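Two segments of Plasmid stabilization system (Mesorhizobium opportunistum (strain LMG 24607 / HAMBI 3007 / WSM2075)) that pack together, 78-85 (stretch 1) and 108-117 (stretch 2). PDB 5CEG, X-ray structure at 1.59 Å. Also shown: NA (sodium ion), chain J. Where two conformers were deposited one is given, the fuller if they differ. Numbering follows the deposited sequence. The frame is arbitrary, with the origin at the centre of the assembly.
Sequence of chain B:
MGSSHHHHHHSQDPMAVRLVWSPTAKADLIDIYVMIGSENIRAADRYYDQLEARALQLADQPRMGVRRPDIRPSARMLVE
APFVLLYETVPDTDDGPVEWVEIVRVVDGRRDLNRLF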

ATOM      1  N   LEU B  78      -9.978  -9.983 -20.541  1.00 12.93           N
ATOM      2  CA  LEU B  78      -9.419  -9.127 -21.575  1.00 14.25           C
ATOM      3  C   LEU B  78      -9.425  -7.705 -21.036  1.00 16.68           C
ATOM      4  O   LEU B  78     -10.456  -7.214 -20.589  1.00 19.14           O
ATOM      5  CB  LEU B  78     -10.228  -9.259 -22.878  1.00 16.54           C
ATOM      6  CG  LEU B  78      -9.670  -8.632 -24.155  1.00 21.11           C
ATOM      7  CD1 LEU B  78      -8.290  -9.181 -24.506  1.00 20.03           C
ATOM      8  CD2 LEU B  78     -10.649  -8.846 -25.300  1.00 21.77           C
ATOM      9  N   VAL B  79      -8.266  -7.049 -21.038  1.00 15.11           N
ATOM     10  CA  VAL B  79      -8.163  -5.718 -20.452  1.00 14.24           C
ATOM     11  C   VAL B  79      -8.418  -4.624 -21.492  1.00 20.13           C
ATOM     12  O   VAL B  79      -7.951  -4.703 -22.632  1.00 18.96           O
ATOM     13  CB  VAL B  79      -6.770  -5.512 -19.783  1.00 14.21           C
ATOM     14  CG1 VAL B  79      -6.608  -4.081 -19.260  1.00 15.79           C
ATOM     15  CG2 VAL B  79      -6.578  -6.498 -18.650  1.00 18.42           C
ATOM     16  N   GLU B  80      -9.206  -3.630 -21.090  1.00 14.10           N
ATOM     17  CA  GLU B  80      -9.398  -2.392 -21.834  1.00 16.74           C
ATOM     18  C   GLU B  80      -9.370  -1.280 -20.798  1.00 16.44           C
ATOM     19  O   GLU B  80     -10.410  -0.874 -20.274  1.00 14.47           O
ATOM     20  CB  GLU B  80     -10.716  -2.408 -22.622  1.00 20.35           C
ATOM     21  CG  GLU B  80     -11.004  -1.123 -23.400  1.00 22.60           C
ATOM     22  CD  GLU B  80      -9.909  -0.787 -24.386  1.00 27.66           C
ATOM     23  OE1 GLU B  80      -9.449  -1.708 -25.100  1.00 28.62           O
ATOM     24  OE2 GLU B  80      -9.507   0.392 -24.443  1.00 32.63           O
ATOM     25  N   ALA B  81      -8.164  -0.814 -20.477  1.00 14.88           N
ATOM     26  CA  ALA B  81      -7.952   0.039 -19.312  1.00 13.21           C
ATOM     27  C   ALA B  81      -8.900   1.233 -19.273  1.00 16.63           C
ATOM     28  O   ALA B  81      -9.104   1.899 -20.297  1.00 19.33           O
ATOM     29  CB  ALA B  81      -6.505   0.521 -19.281  1.00 17.79           C
ATOM     30  N   PRO B  82      -9.478   1.518 -18.099  1.00 12.99           N
ATOM     31  CA  PRO B  82      -9.303   0.902 -16.771  1.00 13.23           C
ATOM     32  C   PRO B  82     -10.223  -0.291 -16.479  1.00 14.25           C
ATOM     33  O   PRO B  82     -10.388  -0.680 -15.309  1.00 13.50           O
ATOM     34  CB  PRO B  82      -9.643   2.059 -15.827  1.00 17.22           C
ATOM     35  CG  PRO B  82     -10.725   2.787 -16.581  1.00 17.17           C
ATOM     36  CD  PRO B  82     -10.316   2.730 -18.025  1.00 18.59           C
ATOM     37  N   PHE B  83     -10.823  -0.854 -17.525  1.00 11.42           N
ATOM     38  CA  PHE B  83     -11.799  -1.928 -17.369  1.00 12.02           C
ATOM     39  C   PHE B  83     -11.201  -3.296 -17.633  1.00 11.31           C
ATOM     40  O   PHE B  83     -10.224  -3.449 -18.366  1.00 13.01           O
ATOM     41  CB  PHE B  83     -13.000  -1.707 -18.305  1.00 10.76           C
ATOM     42  CG  PHE B  83     -13.556  -0.323 -18.233  1.00 10.52           C
ATOM     43  CD1 PHE B  83     -14.291   0.079 -17.130  1.00 11.62           C
ATOM     44  CD2 PHE B  83     -13.309   0.586 -19.249  1.00 12.18           C
ATOM     45  CE1 PHE B  83     -14.790   1.363 -17.051  1.00 11.93           C
ATOM     46  CE2 PHE B  83     -13.801   1.868 -19.179  1.00 13.95           C
ATOM     47  CZ  PHE B  83     -14.530   2.266 -18.082  1.00 14.36           C
ATOM     48  N   VAL B  84     -11.814  -4.296 -17.017  1.00 13.85           N
ATOM     49  CA  VAL B  84     -11.481  -5.681 -17.259  1.00 12.29           C
ATOM     50  C   VAL B  84     -12.739  -6.357 -17.788  1.00 14.94           C
ATOM     51  O   VAL B  84     -13.783  -6.318 -17.131  1.00 14.02           O
ATOM     52  CB  VAL B  84     -11.001  -6.352 -15.956  1.00 18.10           C
ATOM     53  CG1 VAL B  84     -10.897  -7.828 -16.126  1.00 30.81           C
ATOM     54  CG2 VAL B  84      -9.664  -5.736 -15.492  1.00 19.49           C
ATOM     55  N   LEU B  85     -12.661  -6.931 -18.984  1.00 12.42           N
ATOM     56  CA  LEU B  85     -13.784  -7.697 -19.507  1.00 13.36           C
ATOM     57  C   LEU B  85     -13.634  -9.135 -19.047  1.00 11.23           C
ATOM     58  O   LEU B  85     -12.612  -9.756 -19.308  1.00 14.44           O
ATOM     59  CB  LEU B  85     -13.839  -7.649 -21.037  1.00 16.42           C
ATOM     60  CG  LEU B  85     -14.048  -6.335 -21.794  1.00 23.43           C
ATOM     61  CD1 LEU B  85     -13.988  -6.599 -23.291  1.00 26.21           C
ATOM     62  CD2 LEU B  85     -15.367  -5.691 -21.454  1.00 26.09           C
ATOM     63  N   ASP B 108     -14.751  -2.223 -13.523  1.00 10.95           N
ATOM     64  CA  ASP B 108     -13.854  -1.071 -13.428  1.00 12.29           C
ATOM     65  C   ASP B 108     -12.839  -1.332 -12.326  1.00 11.92           C
ATOM     66  O   ASP B 108     -13.203  -1.358 -11.155  1.00 13.94           O
ATOM     67  CB  ASP B 108     -14.651   0.207 -13.134  1.00 14.91           C
ATOM     68  CG  ASP B 108     -13.781   1.464 -13.106  1.00 18.67           C
ATOM     69  OD1 ASP B 108     -12.538   1.371 -13.077  1.00 17.80           O
ATOM     70  OD2 ASP B 108     -14.363   2.568 -13.134  1.00 23.42           O
ATOM     71  N   GLY B 109     -11.574  -1.512 -12.699  1.00 12.10           N
ATOM     72  CA  GLY B 109     -10.554  -1.821 -11.715  1.00 13.18           C
ATOM     73  C   GLY B 109     -10.353  -0.725 -10.680  1.00 14.40           C
ATOM     74  O   GLY B 109      -9.919  -0.992  -9.557  1.00 12.96           O
ATOM     75  N   ARG B 110     -10.643   0.517 -11.055  1.00 12.26           N
ATOM     76  CA  ARG B 110     -10.512   1.624 -10.108  1.00 11.08           C
ATOM     77  C   ARG B 110     -11.551   1.524  -8.996  1.00 14.39           C
ATOM     78  O   ARG B 110     -11.344   2.030  -7.889  1.00 13.01           O
ATOM     79  CB  ARG B 110     -10.654   2.974 -10.819  1.00 13.08           C
ATOM     80  CG  ARG B 110      -9.556   3.257 -11.840  1.00 12.35           C
ATOM     81  CD  ARG B 110      -9.994   4.457 -12.676  1.00 15.56           C
ATOM     82  NE  ARG B 110      -9.001   4.868 -13.663  1.00 17.43           N
ATOM     83  CZ  ARG B 110      -9.277   5.674 -14.684  1.00 16.70           C
ATOM     84  NH1 ARG B 110     -10.511   6.127 -14.852  1.00 17.03           N
ATOM     85  NH2 ARG B 110      -8.324   6.018 -15.538  1.00 21.29           N
ATOM     86  N   ARG B 111     -12.674   0.872  -9.298  1.00 12.75           N
ATOM     87  CA  ARG B 111     -13.793   0.789  -8.368  1.00 13.57           C
ATOM     88  C   ARG B 111     -13.798  -0.502  -7.566  1.00 12.22           C
ATOM     89  O   ARG B 111     -14.331  -0.539  -6.454  1.00 14.66           O
ATOM     90  CB  ARG B 111     -15.114   0.910  -9.138  1.00 15.43           C
ATOM     91  CG  ARG B 111     -16.365   0.829  -8.281  1.00 23.21           C
ATOM     92  CD  ARG B 111     -17.603   0.772  -9.152  1.00 25.68           C
ATOM     93  NE  ARG B 111     -18.833   0.959  -8.385  1.00 27.16           N
ATOM     94  CZ  ARG B 111     -19.974   1.369  -8.929  1.00 42.89           C
ATOM     95  NH1 ARG B 111     -20.019   1.635 -10.229  1.00 34.77           N
ATOM     96  NH2 ARG B 111     -21.062   1.520  -8.180  1.00 34.15           N
ATOM     97  N   ASP B 112     -13.206  -1.561  -8.115  1.00 11.19           N
ATOM     98  CA  ASP B 112     -13.409  -2.884  -7.541  1.00 12.42           C
ATOM     99  C   ASP B 112     -12.176  -3.742  -7.273  1.00 16.49           C
ATOM    100  O   ASP B 112     -12.320  -4.844  -6.753  1.00 17.86           O
ATOM    101  CB  ASP B 112     -14.361  -3.689  -8.438  1.00 13.35           C
ATOM    102  CG  ASP B 112     -15.811  -3.391  -8.144  1.00 14.98           C
ATOM    103  OD1 ASP B 112     -16.250  -3.661  -7.001  1.00 16.18           O
ATOM    104  OD2 ASP B 112     -16.509  -2.874  -9.048  1.00 17.75           O
ATOM    105  N   LEU B 113     -10.983  -3.276  -7.623  1.00 11.77           N
ATOM    106  CA  LEU B 113      -9.793  -4.104  -7.434  1.00 10.13           C
ATOM    107  C   LEU B 113      -8.713  -3.417  -6.605  1.00 13.58           C
ATOM    108  O   LEU B 113      -8.406  -2.239  -6.799  1.00 13.26           O
ATOM    109  CB  LEU B 113      -9.203  -4.518  -8.788  1.00 10.66           C
ATOM    110  CG  LEU B 113     -10.125  -5.390  -9.661  1.00 13.08           C
ATOM    111  CD1 LEU B 113      -9.517  -5.596 -11.042  1.00 16.87           C
ATOM    112  CD2 LEU B 113     -10.368  -6.746  -8.997  1.00 14.79           C
ATOM    113  N   ASN B 114      -8.132  -4.183  -5.688  1.00 12.27           N
ATOM    114  CA  ASN B 114      -7.008  -3.724  -4.880  1.00 12.70           C
ATOM    115  C   ASN B 114      -5.713  -3.682  -5.660  1.00 16.51           C
ATOM    116  O   ASN B 114      -4.960  -2.699  -5.603  1.00 21.25           O
ATOM    117  CB  ASN B 114      -6.821  -4.638  -3.662  1.00 12.53           C
ATOM    118  CG  ASN B 114      -8.003  -4.591  -2.711  1.00 18.74           C
ATOM    119  OD1 ASN B 114      -8.436  -3.510  -2.309  1.00 24.32           O
ATOM    120  ND2 ASN B 114      -8.533  -5.761  -2.348  1.00 14.28           N
ATOM    121  N   ARG B 115      -5.432  -4.752  -6.393  1.00 13.74           N
ATOM    122  CA  ARG B 115      -4.071  -4.932  -6.903  1.00 15.96           C
ATOM    123  C   ARG B 115      -3.900  -4.460  -8.342  1.00 16.78           C
ATOM    124  O   ARG B 115      -2.781  -4.465  -8.864  1.00 20.27           O
ATOM    125  CB  ARG B 115      -3.644  -6.404  -6.778  1.00 18.53           C
ATOM    126  CG  ARG B 115      -3.524  -6.910  -5.330  1.00 18.91           C
ATOM    127  CD  ARG B 115      -2.570  -6.042  -4.511  1.00 19.91           C
ATOM    128  NE  ARG B 115      -1.277  -5.959  -5.180  1.00 20.39           N
ATOM    129  CZ  ARG B 115      -0.454  -4.917  -5.125  1.00 22.85           C
ATOM    130  NH1 ARG B 115      -0.772  -3.844  -4.413  1.00 24.74           N
ATOM    131  NH2 ARG B 115       0.687  -4.954  -5.797  1.00 21.89           N
ATOM    132  N   LEU B 116      -4.996  -4.048  -8.977  1.00 14.62           N
ATOM    133  CA  LEU B 116      -4.943  -3.480 -10.323  1.00 15.54           C
ATOM    134  C   LEU B 116      -5.637  -2.126 -10.362  1.00 14.99           C
ATOM    135  O   LEU B 116      -6.628  -1.913  -9.652  1.00 14.24           O
ATOM    136  CB  LEU B 116      -5.612  -4.407 -11.354  1.00 17.49           C
ATOM    137  CG  LEU B 116      -4.987  -5.745 -11.738  1.00 24.70           C
ATOM    138  CD1 LEU B 116      -5.774  -6.334 -12.895  1.00 22.84           C
ATOM    139  CD2 LEU B 116      -3.523  -5.599 -12.116  1.00 22.04           C
ATOM    140  N   PHE B 117      -5.111  -1.214 -11.181  0.58 14.39           N
ATOM    141  CA  PHE B 117      -5.661   0.139 -11.336  0.58 13.84           C
ATOM    142  C   PHE B 117      -5.915   0.837  -9.984  0.58 13.46           C
ATOM    143  O   PHE B 117      -7.015   1.310  -9.700  0.58 10.36           O
ATOM    144  CB  PHE B 117      -6.938   0.083 -12.181  0.58 16.16           C
ATOM    145  CG  PHE B 117      -6.714  -0.474 -13.565  0.58 15.53           C
ATOM    146  CD1 PHE B 117      -6.031   0.266 -14.521  0.58 16.87           C
ATOM    147  CD2 PHE B 117      -7.156  -1.743 -13.900  0.58 19.12           C
ATOM    148  CE1 PHE B 117      -5.802  -0.245 -15.787  0.58 15.56           C
ATOM    149  CE2 PHE B 117      -6.936  -2.259 -15.170  0.58 18.64           C
ATOM    150  CZ  PHE B 117      -6.257  -1.508 -16.113  0.58 18.57           C
TER
HETATM  151 NA    NA J 203      -7.889  -0.413  -8.178  1.00 12.93          NA
HETATM  152  O   HOH W   1      -8.802   1.412  -6.898  1.00 13.27           O
HETATM  153  O   HOH W   2      -6.127  -0.123  -6.438  1.00 14.27           O

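The contact between the two segments is compact, burying 412 Å² over both sides, and it centres on Pro-82, Phe-117 and Asp-108. Stretch 1 is a tight hairpin. Its strands are paired by backbone hydrogen bonds between Leu-78 and Leu-85 and between Glu-80 and Phe-83, in both directions for each pair, which leaves Ala-81 and Pro-82 at the turn. The peptide bond between these two residues is cis, and the turn they form lies against the start and the end of stretch 2.

Pro-82 has the largest area covered by the other stretch, 101 Å², and it is engaged through both its backbone and its ring. Its carbonyl accepts the one hydrogen bond that crosses the contact, from Gly-109 N to Pro-82 O at 3.0 Å, with an N-H...O angle of 157°. Gly-109 opens the helix, where the first amide groups have no preceding turn to supply acceptors, so the turn carbonyl satisfies an otherwise unpaired donor. On the side-chain side, Pro-82 CB lies 3.6 Å from Arg-110 NE, over one face of the guanidinium group. This is a packing contact against the flat group, whose nitrogens are hydrogen-bonded elsewhere in the structure.

Phe-117, the C-terminal residue, also packs on the turn and has 77 Å² covered by stretch 1. Pro-82 CA sits 3.9 Å from the centroid of the Phe-117 ring (CG, CD1, CD2, CE1, CE2 and CZ) and only 14° off the ring normal, a CH-pi contact over the face. Pro-82 O lies over a face of the same ring, 3.7 Å from Phe-117 CD2. Ala-81 CB packs 3.6 Å from Phe-117 CE1, while the two valines meet the ring at its edge, Val-79 CG1 at 4.1 Å from Phe-117 CZ and Val-84 CG2 at 4.4 Å from Phe-117 CE2. The aromatic side chain thus reaches both strands of the hairpin as well as its turn. Gly-109 has to leave room for it: an ideally placed CB there would come within 2.6 Å of Phe-117 CD2.

Asp-108 links the helix start to the sheet. It forms an antiparallel, non-hydrogen-bonded bridge with Phe-83, CA to CA 4.5 Å, and the two side chains project from the same face of the sheet. Phe-83 CD1 accordingly approaches Asp-108 CA to 3.9 Å. One carboxylate oxygen caps the helix: Asp-108 OD1 accepts from Arg-110 N at 2.9 Å, while OD2 is hydrogen-bonded elsewhere in the structure.

The loop that brings Phe-117 back to the hairpin is tied to the helix by a sodium ion. Four main-chain oxygens, the O atoms of Gly-109, Leu-113, Leu-116 and Phe-117, lie 2.4 to 2.5 Å from NA, and two waters complete six ligands. Gly-109 therefore holds the hairpin through its N and the ion through its O, joining the hydrogen-bonded contact to the metal site within a single residue.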